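Local coordinates for Lmo1340 protein (Listeria monocytogenes, PDB 4NLM) that is of unknown function but is probably a surface lipoprotein built around a six-bladed beta propeller of the YqgU-like family, at residues Leu244-Arg249 with Phe257-Ala262; Thr87-Ser92 with Ser107-Glu112. All coordinates share one frame; numbering follows the deposited sequence. Where two conformers were deposited one is given.

Both contacts pair neighbouring antiparallel strands within the YqgU-like propeller domain, and they lie on opposite sides of the chain's centre. Their own centres are about 41 Å apart and their nearest atoms about 25 Å, so the two do not touch. Along the chain, interaction 2 (87-92 with 107-112) is complete before interaction 1 (244-249 with 257-262) starts. Each uses a serine hydroxyl that donates to an acidic side chain of the partner segment, from Ser-258 to Asp-247 in one and from Ser-107 to Glu-89 in the other. Interaction 1 is a regular, partly buried strand pair with aromatic side chains on one face, whereas interaction 2 is a short surface pairing at a hairpin's open end.

Interaction 1 (Leu244-Arg249 with Phe257-Ala262); sequences LLYDFR and FSYNAA
Strands 244-249 and 257-262 run antiparallel at 160°, their axes 4.6 Å apart at closest approach, and pair from Leu-244 with Ala-261 to Phe-248 with Phe-257. The central hydrogen bond, from Tyr-246 N to Tyr-259 O, is 2.8 Å long and nearly straight, 173° at the hydrogen. Four aromatic side chains, with Leu-244 and Ala-261, occupy one face of the pair. Phe-248 and Phe-257 lie side by side and point the same way, with CD1 of Phe-248 4.0 Å from CD2 of Phe-257. Phe-257 O also sits in the plane of the Phe-248 ring, at its edge. With CG of Tyr-246 beside its backbone N (chi1 -65°), the ring brings CD1 to Tyr-259 O and CE1 to within 4.0 Å of Ala-261 CB. On the other face Ser-258 OG donates to Asp-247 OD1 at 2.6 Å, reaching it from above the carboxylate plane, while Asn-255 binds OD2, so both carboxylate oxygens are engaged. CD1 of Leu-245 rests 3.7 Å from Ser-258 CB, and CB of the same leucine lies 3.6 Å from Asn-260 OD1, which accepts a hydrogen bond from Asn-239. The hairpin continues an antiparallel run of strands, with 232-238 hydrogen-bonded to the other edge of 244-249, and strand 284-289 packs against the aromatic face, where Phe-284 meets Phe-248 edge-to-face.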
loop_
_atom_site.group_PDB
_atom_site.type_symbol
_atom_site.label_atom_id
_atom_site.label_comp_id
_atom_site.label_asym_id
_atom_site.label_seq_id
_atom_site.Cartn_x
_atom_site.Cartn_y
_atom_site.Cartn_z
ATOM N N LEU A 244 -16.832 -4.529 12.784
ATOM C CA LEU A 244 -16.324 -4.863 11.454
ATOM C C LEU A 244 -15.746 -6.257 11.496
ATOM O O LEU A 244 -15.053 -6.642 12.446
ATOM C CB LEU A 244 -15.217 -3.949 10.968
ATOM C CG LEU A 244 -15.642 -2.631 10.370
ATOM C CD1 LEU A 244 -14.386 -1.835 10.089
ATOM C CD2 LEU A 244 -16.465 -2.836 9.114
ATOM N N LEU A 245 -16.021 -6.998 10.441
ATOM C CA LEU A 245 -15.573 -8.383 10.294
ATOM C C LEU A 245 -14.484 -8.532 9.233
ATOM O O LEU A 245 -14.707 -8.187 8.063
ATOM C CB LEU A 245 -16.776 -9.229 9.928
ATOM C CG LEU A 245 -16.501 -10.697 9.564
ATOM C CD1 LEU A 245 -15.843 -11.470 10.684
ATOM C CD2 LEU A 245 -17.783 -11.383 9.125
ATOM N N TYR A 246 -13.323 -8.979 9.690
ATOM C CA TYR A 246 -12.158 -9.254 8.861
ATOM C C TYR A 246 -12.088 -10.751 8.634
ATOM O O TYR A 246 -11.915 -11.510 9.589
ATOM C CB TYR A 246 -10.874 -8.789 9.537
ATOM C CG TYR A 246 -10.729 -7.301 9.751
ATOM C CD1 TYR A 246 -11.494 -6.618 10.676
ATOM C CD2 TYR A 246 -9.756 -6.594 9.100
ATOM C CE1 TYR A 246 -11.340 -5.254 10.893
ATOM C CE2 TYR A 246 -9.615 -5.231 9.288
ATOM C CZ TYR A 246 -10.387 -4.572 10.184
ATOM O OH TYR A 246 -10.243 -3.213 10.399
ATOM N N ASP A 247 -12.238 -11.196 7.381
ATOM C CA ASP A 247 -12.137 -12.605 7.027
ATOM C C ASP A 247 -10.867 -12.848 6.206
ATOM O O ASP A 247 -10.477 -12.021 5.377
ATOM C CB ASP A 247 -13.347 -13.088 6.230
ATOM C CG ASP A 247 -14.544 -13.429 7.084
ATOM O OD1 ASP A 247 -14.444 -13.475 8.310
ATOM O OD2 ASP A 247 -15.606 -13.726 6.495
ATOM N N PHE A 248 -10.256 -13.992 6.449
ATOM C CA PHE A 248 -9.039 -14.417 5.786
ATOM C C PHE A 248 -9.345 -15.686 5.016
ATOM O O PHE A 248 -9.837 -16.670 5.584
ATOM C CB PHE A 248 -7.953 -14.651 6.833
ATOM C CG PHE A 248 -7.634 -13.399 7.633
ATOM C CD1 PHE A 248 -8.415 -13.010 8.711
ATOM C CD2 PHE A 248 -6.555 -12.602 7.271
ATOM C CE1 PHE A 248 -8.147 -11.826 9.416
ATOM C CE2 PHE A 248 -6.271 -11.446 7.983
ATOM C CZ PHE A 248 -7.065 -11.058 9.049
ATOM N N ARG A 249 -9.055 -15.645 3.721
ATOM C CA ARG A 249 -9.313 -16.761 2.836
ATOM C C ARG A 249 -8.070 -17.223 2.095
ATOM O O ARG A 249 -7.236 -16.386 1.707
ATOM C CB ARG A 249 -10.352 -16.339 1.792
ATOM C CG ARG A 249 -11.780 -16.301 2.280
ATOM C CD ARG A 249 -12.721 -15.873 1.180
ATOM N NE ARG A 249 -14.136 -15.945 1.556
ATOM C CZ ARG A 249 -14.782 -15.004 2.232
ATOM N NH1 ARG A 249 -14.145 -13.922 2.633
ATOM N NH2 ARG A 249 -16.071 -15.149 2.502
ATOM N N PHE A 257 -10.120 -17.840 8.906
ATOM C CA PHE A 257 -10.149 -17.101 10.163
ATOM C C PHE A 257 -11.029 -15.884 10.020
ATOM O O PHE A 257 -11.080 -15.291 8.946
ATOM C CB PHE A 257 -8.750 -16.664 10.601
ATOM C CG PHE A 257 -8.701 -16.113 11.993
ATOM C CD1 PHE A 257 -9.080 -16.880 13.059
ATOM C CD2 PHE A 257 -8.303 -14.798 12.240
ATOM C CE1 PHE A 257 -9.047 -16.371 14.347
ATOM C CE2 PHE A 257 -8.231 -14.307 13.526
ATOM C CZ PHE A 257 -8.604 -15.095 14.584
ATOM N N SER A 258 -11.714 -15.546 11.113
ATOM C CA SER A 258 -12.536 -14.349 11.211
ATOM C C SER A 258 -12.116 -13.556 12.453
ATOM O O SER A 258 -11.868 -14.123 13.500
ATOM C CB SER A 258 -14.038 -14.664 11.361
ATOM O OG SER A 258 -14.609 -15.260 10.215
ATOM N N TYR A 259 -12.072 -12.245 12.323
ATOM C CA TYR A 259 -11.754 -11.361 13.437
ATOM C C TYR A 259 -12.746 -10.201 13.420
ATOM O O TYR A 259 -12.939 -9.582 12.390
ATOM C CB TYR A 259 -10.336 -10.816 13.283
ATOM C CG TYR A 259 -9.931 -9.852 14.361
ATOM C CD1 TYR A 259 -9.546 -10.299 15.609
ATOM C CD2 TYR A 259 -9.927 -8.472 14.142
ATOM C CE1 TYR A 259 -9.174 -9.420 16.605
ATOM C CE2 TYR A 259 -9.547 -7.611 15.143
ATOM C CZ TYR A 259 -9.175 -8.085 16.370
ATOM O OH TYR A 259 -8.804 -7.187 17.364
ATOM N N ASN A 260 -13.418 -9.963 14.535
ATOM C CA ASN A 260 -14.340 -8.822 14.670
ATOM C C ASN A 260 -13.728 -7.735 15.495
ATOM O O ASN A 260 -13.255 -7.941 16.600
ATOM C CB ASN A 260 -15.645 -9.256 15.306
ATOM C CG ASN A 260 -16.538 -9.952 14.335
ATOM O OD1 ASN A 260 -17.154 -9.309 13.470
ATOM N ND2 ASN A 260 -16.573 -11.278 14.415
ATOM N N ALA A 261 -13.729 -6.549 14.938
ATOM C CA ALA A 261 -13.257 -5.355 15.609
ATOM C C ALA A 261 -14.438 -4.431 15.861
ATOM O O ALA A 261 -15.404 -4.430 15.104
ATOM C CB ALA A 261 -12.268 -4.646 14.700
ATOM N N ALA A 262 -14.349 -3.624 16.908
ATOM C CA ALA A 262 -15.346 -2.572 17.111
ATOM C C ALA A 262 -15.360 -1.675 15.886
ATOM O O ALA A 262 -14.312 -1.329 15.368
ATOM C CB ALA A 262 -14.996 -1.767 18.335
#

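Interaction 2 (Thr87-Ser92 with Ser107-Glu112); sequences TKESIS and SAESAE
Glu-89 and Ser-107 meet at the open end of a beta hairpin, where strands 90-96 and 102-108 form the first two strands of a four-stranded antiparallel sheet, as expected for a propeller blade. Ser-107 OG donates to Glu-89 OE1 at 2.6 Å, approaching 41° out of the carboxylate plane. The serine's chi1 of 62° sets OG between its own backbone N and carbonyl carbon, a rotation that presents the hydroxyl to Glu-89 OE1. Beside this bond, Ser-90 and Ala-108 are a hydrogen-bonded pair, joined by two bonds that each span 2.9 Å, from Ser-90 N to Ala-108 O and from Ala-108 N to Ser-90 O. CB of Glu-89 lies against the same carbonyl, 3.4 Å from Ala-108 O. Beyond the pair, the carboxylates of Glu-89 and Glu-109 come near each other without touching, their planes 61° apart and OE2 of Glu-89 lying 4.3 Å from OE1 of Glu-109. The likely repulsion is probably eased by a water that donates to both of these oxygens and by Arg-117 of strand 114-120, which forms a salt bridge with Glu-89 OE2. A second water donates to Glu-89 OE1 and receives a weak bond from Glu-109 N. Further out, an ST turn shapes the backbone leading from strand 81-87 into this sheet: Thr-87 OG1, turned opposite its own backbone N across the CA-CB bond, accepts from Glu-89 N at 3.0 Å.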
loop_
_atom_site.group_PDB
_atom_site.type_symbol
_atom_site.label_atom_id
_atom_site.label_comp_id
_atom_site.label_asym_id
_atom_site.label_seq_id
_atom_site.Cartn_x
_atom_site.Cartn_y
_atom_site.Cartn_z
ATOM N N THR A 87 15.404 13.620 -10.032
ATOM C CA THR A 87 14.636 14.192 -11.122
ATOM C C THR A 87 14.093 15.549 -10.762
ATOM O O THR A 87 13.836 15.842 -9.591
ATOM C CB THR A 87 13.448 13.286 -11.522
ATOM O OG1 THR A 87 12.761 13.838 -12.644
ATOM C CG2 THR A 87 12.474 13.069 -10.395
ATOM N N LYS A 88 13.907 16.388 -11.782
ATOM C CA LYS A 88 13.248 17.683 -11.594
ATOM C C LYS A 88 11.754 17.602 -11.911
ATOM O O LYS A 88 11.025 18.580 -11.752
ATOM C CB LYS A 88 13.907 18.735 -12.471
ATOM C CG LYS A 88 15.320 19.035 -12.016
ATOM C CD LYS A 88 15.929 20.196 -12.766
ATOM C CE LYS A 88 17.167 20.720 -12.059
ATOM N NZ LYS A 88 16.834 21.423 -10.786
ATOM N N GLU A 89 11.296 16.448 -12.385
ATOM C CA GLU A 89 9.879 16.271 -12.701
ATOM C C GLU A 89 9.017 16.281 -11.429
ATOM O O GLU A 89 9.508 15.971 -10.351
ATOM C CB GLU A 89 9.666 14.992 -13.502
ATOM C CG GLU A 89 10.396 14.997 -14.829
ATOM C CD GLU A 89 10.026 13.873 -15.787
ATOM O OE1 GLU A 89 9.009 13.181 -15.578
ATOM O OE2 GLU A 89 10.746 13.726 -16.806
ATOM N N SER A 90 7.737 16.603 -11.592
ATOM C CA SER A 90 6.767 16.608 -10.497
ATOM C C SER A 90 6.416 15.166 -10.150
ATOM O O SER A 90 6.055 14.389 -11.027
ATOM C CB SER A 90 5.524 17.379 -10.931
ATOM O OG SER A 90 4.525 17.337 -9.937
ATOM N N ILE A 91 6.543 14.789 -8.882
ATOM C CA ILE A 91 6.316 13.399 -8.492
ATOM C C ILE A 91 4.851 13.154 -8.248
ATOM O O ILE A 91 4.236 13.856 -7.437
ATOM C CB ILE A 91 7.079 13.053 -7.174
ATOM C CG1 ILE A 91 8.560 13.488 -7.215
ATOM C CG2 ILE A 91 6.966 11.581 -6.863
ATOM C CD1 ILE A 91 9.367 12.867 -8.325
ATOM N N SER A 92 4.289 12.178 -8.927
ATOM C CA SER A 92 2.904 11.812 -8.742
ATOM C C SER A 92 2.771 10.531 -7.912
ATOM O O SER A 92 1.929 10.463 -7.024
ATOM C CB SER A 92 2.265 11.610 -10.103
ATOM O OG SER A 92 2.488 12.757 -10.918
ATOM N N SER A 107 5.792 10.499 -12.960
ATOM C CA SER A 107 6.119 11.884 -12.788
ATOM C C SER A 107 5.747 12.685 -14.032
ATOM O O SER A 107 5.532 12.140 -15.090
ATOM C CB SER A 107 7.595 12.070 -12.473
ATOM O OG SER A 107 8.445 11.628 -13.514
ATOM N N ALA A 108 5.657 14.010 -13.880
ATOM C CA ALA A 108 5.271 14.873 -14.977
ATOM C C ALA A 108 6.302 15.962 -15.217
ATOM O O ALA A 108 6.785 16.612 -14.294
ATOM C CB ALA A 108 3.904 15.490 -14.739
ATOM N N GLU A 109 6.649 16.132 -16.481
ATOM C CA GLU A 109 7.580 17.177 -16.882
ATOM C C GLU A 109 6.833 18.485 -17.136
ATOM O O GLU A 109 7.419 19.574 -17.044
ATOM C CB GLU A 109 8.345 16.729 -18.140
ATOM C CG GLU A 109 9.100 17.825 -18.880
ATOM C CD GLU A 109 9.716 17.368 -20.195
ATOM O OE1 GLU A 109 10.149 16.200 -20.297
ATOM O OE2 GLU A 109 9.790 18.195 -21.130
ATOM N N SER A 110 5.542 18.372 -17.443
ATOM C CA SER A 110 4.736 19.538 -17.764
ATOM C C SER A 110 3.254 19.210 -17.677
ATOM O O SER A 110 2.885 18.071 -17.439
ATOM C CB SER A 110 5.063 20.026 -19.187
ATOM O OG SER A 110 4.495 19.187 -20.183
ATOM N N ALA A 111 2.400 20.204 -17.917
ATOM C CA ALA A 111 0.951 19.991 -17.901
ATOM C C ALA A 111 0.525 19.069 -19.064
ATOM O O ALA A 111 -0.577 18.528 -19.067
ATOM C CB ALA A 111 0.214 21.342 -17.978
ATOM N N GLU A 112 1.407 18.880 -20.044
ATOM C CA GLU A 112 1.085 18.064 -21.217
ATOM C C GLU A 112 1.834 16.739 -21.291
ATOM O O GLU A 112 1.506 15.886 -22.118
ATOM C CB GLU A 112 1.393 18.855 -22.494
ATOM C CG GLU A 112 0.621 20.153 -22.630
ATOM C CD GLU A 112 -0.867 19.922 -22.750
ATOM O OE1 GLU A 112 -1.262 18.861 -23.278
ATOM O OE2 GLU A 112 -1.642 20.805 -22.326
HETATM O O HOH W 1 7.405 13.244 -17.952
HETATM O O HOH W 2 12.081 15.674 -17.940
#